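Local coordinates for galactose mutarotase related enzyme (Lactobacillus casei, PDB 3Q1N), which probably binds carbohydrate and may act as an isomerase of the aldose 1-epimerase (galactose mutarotase) type, at residues L111-M116 / V124-T129; L170-I175 / G206-A211. All coordinates share one frame; numbering follows the deposited sequence. Where two conformers were deposited one is given.

Contact 1: L111-M116 / V124-T129. With EDO (1,2-ethanediol), chain T.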
ATOM      1  N   LEU A 111       2.223   7.869  14.087  1.00 14.00           N
ATOM      2  CA  LEU A 111       2.228   6.774  13.162  1.00 14.12           C
ATOM      3  C   LEU A 111       3.527   6.045  13.360  1.00 14.41           C
ATOM      4  O   LEU A 111       4.591   6.589  13.095  1.00 14.72           O
ATOM      5  CB  LEU A 111       2.081   7.276  11.709  1.00 13.88           C
ATOM      6  CG  LEU A 111       2.219   6.249  10.609  1.00 15.92           C
ATOM      7  CD1 LEU A 111       1.172   5.118  10.795  1.00 17.83           C
ATOM      8  CD2 LEU A 111       2.086   6.949   9.221  1.00 16.86           C
ATOM      9  N   ALA A 112       3.436   4.802  13.830  1.00 13.83           N
ATOM     10  CA  ALA A 112       4.619   4.028  14.139  1.00 14.03           C
ATOM     11  C   ALA A 112       4.627   2.795  13.263  1.00 14.51           C
ATOM     12  O   ALA A 112       3.597   2.165  13.042  1.00 15.57           O
ATOM     13  CB  ALA A 112       4.722   3.669  15.631  1.00 14.37           C
ATOM     14  N   VAL A 113       5.807   2.487  12.724  1.00 14.26           N
ATOM     15  CA  VAL A 113       5.987   1.349  11.837  0.50 14.06           C
ATOM     16  C   VAL A 113       7.231   0.564  12.279  1.00 14.36           C
ATOM     17  O   VAL A 113       8.311   1.152  12.378  1.00 14.61           O
ATOM     18  CB  VAL A 113       6.166   1.868  10.372  0.50 13.84           C
ATOM     19  CG1 VAL A 113       6.142   0.731   9.357  0.50 14.29           C
ATOM     20  CG2 VAL A 113       5.115   2.957  10.050  0.50 13.13           C
ATOM     21  N   THR A 114       7.100  -0.743  12.516  1.00 14.61           N
ATOM     22  CA  THR A 114       8.211  -1.579  12.901  1.00 15.31           C
ATOM     23  C   THR A 114       8.435  -2.605  11.805  1.00 14.85           C
ATOM     24  O   THR A 114       7.474  -3.253  11.381  1.00 15.78           O
ATOM     25  CB  THR A 114       7.976  -2.257  14.276  1.00 16.17           C
ATOM     26  OG1 THR A 114       7.949  -1.238  15.285  1.00 16.67           O
ATOM     27  CG2 THR A 114       9.115  -3.279  14.596  1.00 17.67           C
ATOM     28  N   TYR A 115       9.685  -2.667  11.314  1.00 15.23           N
ATOM     29  CA  TYR A 115      10.074  -3.620  10.278  1.00 14.72           C
ATOM     30  C   TYR A 115      10.917  -4.691  10.931  1.00 14.92           C
ATOM     31  O   TYR A 115      11.801  -4.366  11.706  1.00 15.35           O
ATOM     32  CB  TYR A 115      10.888  -2.952   9.192  1.00 14.63           C
ATOM     33  CG  TYR A 115      10.147  -1.905   8.393  1.00 15.07           C
ATOM     34  CD1 TYR A 115       9.374  -2.272   7.304  1.00 14.40           C
ATOM     35  CD2 TYR A 115      10.231  -0.564   8.731  1.00 15.05           C
ATOM     36  CE1 TYR A 115       8.719  -1.326   6.538  1.00 16.20           C
ATOM     37  CE2 TYR A 115       9.538   0.396   7.980  1.00 15.52           C
ATOM     38  CZ  TYR A 115       8.788  -0.009   6.898  1.00 15.88           C
ATOM     39  OH  TYR A 115       8.079   0.896   6.135  1.00 17.87           O
HETATM   40  N   MSE A 116      10.688  -5.954  10.583  1.00 15.39           N
HETATM   41  CA  MSE A 116      11.544  -7.018  11.063  0.67 15.70           C
HETATM   42  C   MSE A 116      11.694  -8.104   9.997  1.00 15.87           C
HETATM   43  O   MSE A 116      10.694  -8.571   9.426  1.00 16.35           O
HETATM   44  CB  MSE A 116      10.964  -7.610  12.356  0.67 16.06           C
HETATM   45  CG  MSE A 116      11.897  -8.605  13.007  0.67 14.71           C
HETATM   46 SE   MSE A 116      11.124  -9.463  14.557  0.50 14.34          SE
HETATM   47  CE  MSE A 116       9.286  -8.894  14.569  0.67 18.45           C
ATOM     48  N   VAL A 124       5.849  -6.284   8.953  1.00 15.33           N
ATOM     49  CA  VAL A 124       5.665  -4.858   9.139  1.00 15.60           C
ATOM     50  C   VAL A 124       4.455  -4.716  10.072  1.00 15.50           C
ATOM     51  O   VAL A 124       3.402  -5.312   9.812  1.00 16.19           O
ATOM     52  CB  VAL A 124       5.376  -4.115   7.829  1.00 15.37           C
ATOM     53  CG1 VAL A 124       5.459  -2.609   8.045  1.00 16.40           C
ATOM     54  CG2 VAL A 124       6.347  -4.547   6.683  1.00 15.96           C
ATOM     55  N   HIS A 125       4.618  -3.955  11.154  1.00 14.92           N
ATOM     56  CA  HIS A 125       3.533  -3.696  12.094  0.50 15.03           C
ATOM     57  C   HIS A 125       3.311  -2.181  12.135  1.00 14.94           C
ATOM     58  O   HIS A 125       4.278  -1.418  12.279  1.00 15.88           O
ATOM     59  CB  HIS A 125       3.879  -4.244  13.503  0.50 15.10           C
ATOM     60  CG  HIS A 125       3.773  -5.743  13.635  0.50 15.79           C
ATOM     61  ND1 HIS A 125       4.731  -6.613  13.146  0.50 16.91           N
ATOM     62  CD2 HIS A 125       2.825  -6.524  14.216  0.50 16.88           C
ATOM     63  CE1 HIS A 125       4.358  -7.859  13.381  0.50 14.75           C
ATOM     64  NE2 HIS A 125       3.223  -7.834  14.060  0.50 14.99           N
ATOM     65  N   TYR A 126       2.064  -1.754  11.970  1.00 14.23           N
ATOM     66  CA  TYR A 126       1.691  -0.331  12.005  1.00 14.04           C
ATOM     67  C   TYR A 126       0.870  -0.049  13.246  1.00 14.13           C
ATOM     68  O   TYR A 126       0.032  -0.890  13.604  1.00 15.03           O
ATOM     69  CB  TYR A 126       0.837   0.030  10.820  1.00 14.27           C
ATOM     70  CG  TYR A 126       1.462  -0.248   9.494  1.00 14.96           C
ATOM     71  CD1 TYR A 126       1.307  -1.514   8.898  1.00 16.66           C
ATOM     72  CD2 TYR A 126       2.243   0.707   8.857  1.00 15.79           C
ATOM     73  CE1 TYR A 126       1.887  -1.806   7.685  1.00 17.80           C
ATOM     74  CE2 TYR A 126       2.825   0.423   7.601  1.00 15.59           C
ATOM     75  CZ  TYR A 126       2.655  -0.828   7.051  1.00 17.34           C
ATOM     76  OH  TYR A 126       3.227  -1.106   5.829  1.00 18.43           O
ATOM     77  N   THR A 127       1.082   1.114  13.874  1.00 12.79           N
ATOM     78  CA  THR A 127       0.192   1.585  14.933  1.00 13.13           C
ATOM     79  C   THR A 127      -0.111   3.042  14.653  1.00 13.30           C
ATOM     80  O   THR A 127       0.825   3.860  14.551  1.00 13.97           O
ATOM     81  CB  THR A 127       0.828   1.503  16.345  1.00 13.71           C
ATOM     82  OG1 THR A 127       1.247   0.140  16.629  1.00 13.56           O
ATOM     83  CG2 THR A 127      -0.161   1.954  17.398  1.00 15.89           C
ATOM     84  N   VAL A 128      -1.383   3.337  14.539  1.00 13.11           N
ATOM     85  CA  VAL A 128      -1.898   4.675  14.325  1.00 13.36           C
ATOM     86  C   VAL A 128      -2.552   5.059  15.633  1.00 14.07           C
ATOM     87  O   VAL A 128      -3.492   4.407  16.075  1.00 12.99           O
ATOM     88  CB  VAL A 128      -2.968   4.692  13.229  1.00 13.15           C
ATOM     89  CG1 VAL A 128      -3.598   6.072  13.150  1.00 12.34           C
ATOM     90  CG2 VAL A 128      -2.340   4.336  11.867  1.00 13.55           C
ATOM     91  N   THR A 129      -2.067   6.129  16.238  1.00 13.46           N
ATOM     92  CA  THR A 129      -2.633   6.612  17.501  1.00 13.46           C
ATOM     93  C   THR A 129      -3.171   8.021  17.284  1.00 13.19           C
ATOM     94  O   THR A 129      -2.477   8.881  16.742  1.00 13.81           O
ATOM     95  CB  THR A 129      -1.598   6.638  18.638  1.00 13.73           C
ATOM     96  OG1 THR A 129      -1.018   5.325  18.780  1.00 14.67           O
ATOM     97  CG2 THR A 129      -2.303   6.972  19.975  1.00 13.88           C
TER
HETATM   98  C1  EDO T 312       5.576   0.287  15.397  1.00 27.91           C
HETATM   99  O1  EDO T 312       5.968  -0.076  16.685  1.00 29.65           O
HETATM  100  C2  EDO T 312       4.080   0.034  15.223  1.00 24.85           C
HETATM  101  O2  EDO T 312       3.626  -1.248  15.537  1.00 31.01           O
HETATM  102  O   HOH W   1       7.305  -6.076  12.392  1.00 19.10           O
HETATM  103  O   HOH W   2       5.505   0.252   5.244  1.00 18.97           O
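A beta hairpin of strands 109-118 and 121-130 brings Val113 against Tyr126 and Val124. Ala112 pairs with Thr127 and Thr114 with His125, both as antiparallel hydrogen-bonded pairs. Ala112 N to Thr127 O is 2.9 Å and nearly straight (168°).

The face with Leu111, Val113, Tyr115, Val124, Tyr126 and Val128 is buried. Val113 has CG1 anti to the backbone N (chi1 -171°). In the conformer given, CG1 of Val113 lies 3.7 Å from Val124 CG1 and 3.8 Å from Tyr126 CE2, the side chains running alongside each other. Val124 is also flanked by Tyr115, whose CE1 is 3.8 Å from Val124 CG1. The two tyrosine hydroxyls share a water, 2.8 Å from Tyr115 OH and 2.7 Å from Tyr126 OH. Tyr115 OH also bonds Ala19 O.

On the other face, Thr127 OG1 is hydrogen-bonded to O2 of a 1,2-ethanediol (3.0 Å), probably from the crystallisation liquor. In the conformer given for His125, a second water lies in the plane of its ring, hydrogen-bonded to ND1, and donates to Thr114 O.

Strand 90-96 bonds to the backbone of 111-116, and strand 284-293 to that of Val124. Tyr126 and Val128 pack on strand 136-147.

Contact 2: L170-I175 / G206-A211; sequences LQRFGI and GLVILA
Phe173 packs its ring against Ile209 and Ala211. CD2 of Phe173 is 3.7 Å from Ile209 CG2, and its CE2 is equally close to Ala211 CB. CB of Phe173 points toward 206-211, and chi1 of -73° sets CG beside the backbone N. Tyr238 meets the ring edge-to-face. An alanine in place of Phe173 would probably leave the Ile209 and Ala211 methyls without this ring and open a gap beside Tyr238.

Farther along, Ile175 crosses Leu207 at about a right angle, with CD1 of Ile175 3.8 Å from Leu207 CD2. Two backbone bonds join the segments: Phe173 N to Ile209 O, and Ala211 N to Gln171 O.

The polar edge belongs to Arg172. In the conformer given, Val208 CG2 covers one face of its guanidinium, toward the rim. NH2 of Arg172 donates to Leu207 O at 2.9 Å, a bent bond (137°) with the donor above the carbonyl plane. A water in the guanidinium plane accepts from Arg172 NE (2.9 Å) and Ile209 N, and donates to Phe173 O and Leu207 O. Four bonds therefore grip it. A second water joins Arg172 NH2 to Gly206 O.

A single beta bridge, Arg172 with Leu210, ties the antiparallel pair 171-175/184-187 to strand 208-210, next to strand 238-242, within the beta-sandwich fold of the galactose mutarotase family.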
ATOM      1  N   LEU A 170     -14.261 -13.037  -7.054  1.00 21.16           N
ATOM      2  CA  LEU A 170     -13.410 -11.852  -6.922  1.00 20.22           C
ATOM      3  C   LEU A 170     -14.129 -10.628  -7.472  1.00 19.05           C
ATOM      4  O   LEU A 170     -14.676 -10.706  -8.569  1.00 18.48           O
ATOM      5  CB  LEU A 170     -12.128 -12.029  -7.738  1.00 20.72           C
ATOM      6  CG  LEU A 170     -10.901 -12.632  -7.064  1.00 23.29           C
ATOM      7  CD1 LEU A 170      -9.807 -12.902  -8.152  1.00 25.56           C
ATOM      8  CD2 LEU A 170     -10.384 -11.759  -5.922  1.00 24.09           C
ATOM      9  N   GLN A 171     -14.109  -9.524  -6.710  1.00 17.73           N
ATOM     10  CA  GLN A 171     -14.740  -8.275  -7.131  0.50 17.91           C
ATOM     11  C   GLN A 171     -13.758  -7.119  -6.946  1.00 17.31           C
ATOM     12  O   GLN A 171     -12.850  -7.189  -6.089  1.00 16.69           O
ATOM     13  CB  GLN A 171     -16.043  -8.037  -6.334  0.50 17.99           C
ATOM     14  CG  GLN A 171     -17.158  -9.090  -6.582  0.50 19.86           C
ATOM     15  CD  GLN A 171     -17.866  -8.911  -7.915  0.50 21.53           C
ATOM     16  OE1 GLN A 171     -18.703  -8.013  -8.072  0.50 24.21           O
ATOM     17  NE2 GLN A 171     -17.544  -9.771  -8.888  0.50 23.75           N
ATOM     18  N   ARG A 172     -13.919  -6.083  -7.780  1.00 16.77           N
ATOM     19  CA  ARG A 172     -13.152  -4.856  -7.635  0.67 16.46           C
ATOM     20  C   ARG A 172     -14.075  -3.659  -7.480  1.00 15.58           C
ATOM     21  O   ARG A 172     -15.237  -3.679  -7.936  1.00 16.79           O
ATOM     22  CB  ARG A 172     -12.267  -4.605  -8.848  0.67 15.78           C
ATOM     23  CG  ARG A 172     -13.042  -4.222 -10.063  0.67 17.96           C
ATOM     24  CD  ARG A 172     -12.220  -4.144 -11.265  0.67 20.54           C
ATOM     25  NE  ARG A 172     -11.330  -2.988 -11.269  0.67 21.09           N
ATOM     26  CZ  ARG A 172     -10.712  -2.557 -12.368  0.67 20.44           C
ATOM     27  NH1 ARG A 172     -10.928  -3.165 -13.536  0.67 22.04           N
ATOM     28  NH2 ARG A 172      -9.897  -1.508 -12.318  0.67 16.84           N
ATOM     29  N   PHE A 173     -13.563  -2.628  -6.840  1.00 15.75           N
ATOM     30  CA  PHE A 173     -14.249  -1.348  -6.803  1.00 15.17           C
ATOM     31  C   PHE A 173     -14.214  -0.704  -8.183  1.00 16.33           C
ATOM     32  O   PHE A 173     -13.164  -0.582  -8.794  1.00 17.92           O
ATOM     33  CB  PHE A 173     -13.635  -0.412  -5.782  1.00 15.14           C
ATOM     34  CG  PHE A 173     -13.933  -0.794  -4.391  1.00 14.97           C
ATOM     35  CD1 PHE A 173     -15.148  -0.394  -3.815  1.00 14.92           C
ATOM     36  CD2 PHE A 173     -13.105  -1.598  -3.668  1.00 14.73           C
ATOM     37  CE1 PHE A 173     -15.472  -0.735  -2.519  1.00 16.10           C
ATOM     38  CE2 PHE A 173     -13.443  -1.984  -2.386  1.00 15.91           C
ATOM     39  CZ  PHE A 173     -14.622  -1.540  -1.811  1.00 15.50           C
ATOM     40  N   GLY A 174     -15.358  -0.318  -8.696  1.00 15.72           N
ATOM     41  CA  GLY A 174     -15.378   0.386  -9.956  1.00 17.14           C
ATOM     42  C   GLY A 174     -14.615   1.711  -9.911  1.00 16.53           C
ATOM     43  O   GLY A 174     -14.652   2.428  -8.925  1.00 15.93           O
ATOM     44  N   ILE A 175     -13.915   2.000 -11.009  1.00 16.70           N
ATOM     45  CA  ILE A 175     -13.085   3.210 -11.147  1.00 17.12           C
ATOM     46  C   ILE A 175     -13.684   4.190 -12.170  1.00 17.64           C
ATOM     47  O   ILE A 175     -14.154   3.790 -13.243  1.00 18.23           O
ATOM     48  CB  ILE A 175     -11.664   2.841 -11.612  1.00 17.51           C
ATOM     49  CG1 ILE A 175     -11.040   1.847 -10.622  1.00 16.59           C
ATOM     50  CG2 ILE A 175     -10.805   4.111 -11.788  1.00 16.94           C
ATOM     51  CD1 ILE A 175     -10.988   2.285  -9.173  1.00 18.33           C
ATOM     52  N   GLY A 206      -6.387   1.316 -15.091  1.00 25.65           N
ATOM     53  CA  GLY A 206      -6.185   1.863 -13.771  1.00 24.38           C
ATOM     54  C   GLY A 206      -6.117   0.822 -12.698  1.00 23.14           C
ATOM     55  O   GLY A 206      -6.278  -0.392 -12.941  1.00 22.69           O
ATOM     56  N   LEU A 207      -5.860   1.309 -11.497  1.00 20.95           N
ATOM     57  CA  LEU A 207      -5.746   0.470 -10.318  1.00 20.20           C
ATOM     58  C   LEU A 207      -6.955  -0.503 -10.145  1.00 19.51           C
ATOM     59  O   LEU A 207      -8.111  -0.139 -10.414  1.00 20.18           O
ATOM     60  CB  LEU A 207      -5.588   1.359  -9.085  1.00 19.94           C
ATOM     61  CG  LEU A 207      -6.779   2.158  -8.545  1.00 21.56           C
ATOM     62  CD1 LEU A 207      -6.366   2.812  -7.237  1.00 20.53           C
ATOM     63  CD2 LEU A 207      -7.327   3.215  -9.547  1.00 22.79           C
ATOM     64  N   VAL A 208      -6.654  -1.752  -9.764  1.00 17.37           N
ATOM     65  CA  VAL A 208      -7.640  -2.792  -9.491  1.00 16.62           C
ATOM     66  C   VAL A 208      -7.704  -3.034  -7.978  1.00 15.89           C
ATOM     67  O   VAL A 208      -6.806  -3.621  -7.377  1.00 14.46           O
ATOM     68  CB  VAL A 208      -7.268  -4.114 -10.228  1.00 16.54           C
ATOM     69  CG1 VAL A 208      -8.292  -5.253  -9.903  1.00 17.31           C
ATOM     70  CG2 VAL A 208      -7.214  -3.871 -11.769  1.00 17.46           C
ATOM     71  N   ILE A 209      -8.745  -2.516  -7.354  1.00 14.99           N
ATOM     72  CA  ILE A 209      -8.905  -2.610  -5.897  1.00 14.96           C
ATOM     73  C   ILE A 209      -9.808  -3.785  -5.534  1.00 15.29           C
ATOM     74  O   ILE A 209     -11.016  -3.696  -5.692  1.00 15.96           O
ATOM     75  CB  ILE A 209      -9.512  -1.321  -5.293  1.00 14.09           C
ATOM     76  CG1 ILE A 209      -8.799  -0.082  -5.803  1.00 15.58           C
ATOM     77  CG2 ILE A 209      -9.460  -1.413  -3.757  1.00 14.76           C
ATOM     78  CD1 ILE A 209      -9.520   1.251  -5.421  1.00 15.06           C
ATOM     79  N   LEU A 210      -9.234  -4.883  -5.067  1.00 15.82           N
ATOM     80  CA  LEU A 210     -10.027  -6.058  -4.691  1.00 16.70           C
ATOM     81  C   LEU A 210     -10.848  -5.783  -3.444  1.00 16.82           C
ATOM     82  O   LEU A 210     -10.328  -5.310  -2.409  1.00 18.11           O
ATOM     83  CB  LEU A 210      -9.125  -7.285  -4.422  1.00 16.50           C
ATOM     84  CG  LEU A 210      -8.208  -7.692  -5.570  1.00 18.27           C
ATOM     85  CD1 LEU A 210      -7.408  -8.936  -5.140  1.00 17.32           C
ATOM     86  CD2 LEU A 210      -8.971  -8.000  -6.837  1.00 17.99           C
ATOM     87  N   ALA A 211     -12.133  -6.086  -3.550  1.00 17.84           N
ATOM     88  CA  ALA A 211     -13.114  -5.801  -2.521  1.00 18.13           C
ATOM     89  C   ALA A 211     -13.299  -6.933  -1.522  1.00 19.20           C
ATOM     90  O   ALA A 211     -13.981  -6.734  -0.504  1.00 20.49           O
ATOM     91  CB  ALA A 211     -14.445  -5.467  -3.169  1.00 18.27           C
TER
HETATM   92  O   HOH W   3     -10.646  -1.243  -9.052  1.00 16.33           O
HETATM   93  O   HOH W   4      -7.877  -1.480 -14.751  1.00 22.09           O

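In the fold
Contacts 1 and 2 lie on opposite sides of the chain's centre. Their own centres are 26 Å apart, and their nearest atoms about 16 Å, so they do not touch. Contact 1 closes before contact 2 opens along the chain. Contact 1 is part of a nine-stranded antiparallel sheet. In contact 2, strand 208-210 belongs to a separate six-stranded sheet. Strand 136-147 of that sheet also covers contact 1, which relates the two regions indirectly. Neither contact is assigned to an active site. Small molecules, probably from the crystallisation liquor, lie at both: 1,2-ethanediol at contact 1, and nitrate and 1,2-ethanediol about 4 Å from the Leu207 side chain.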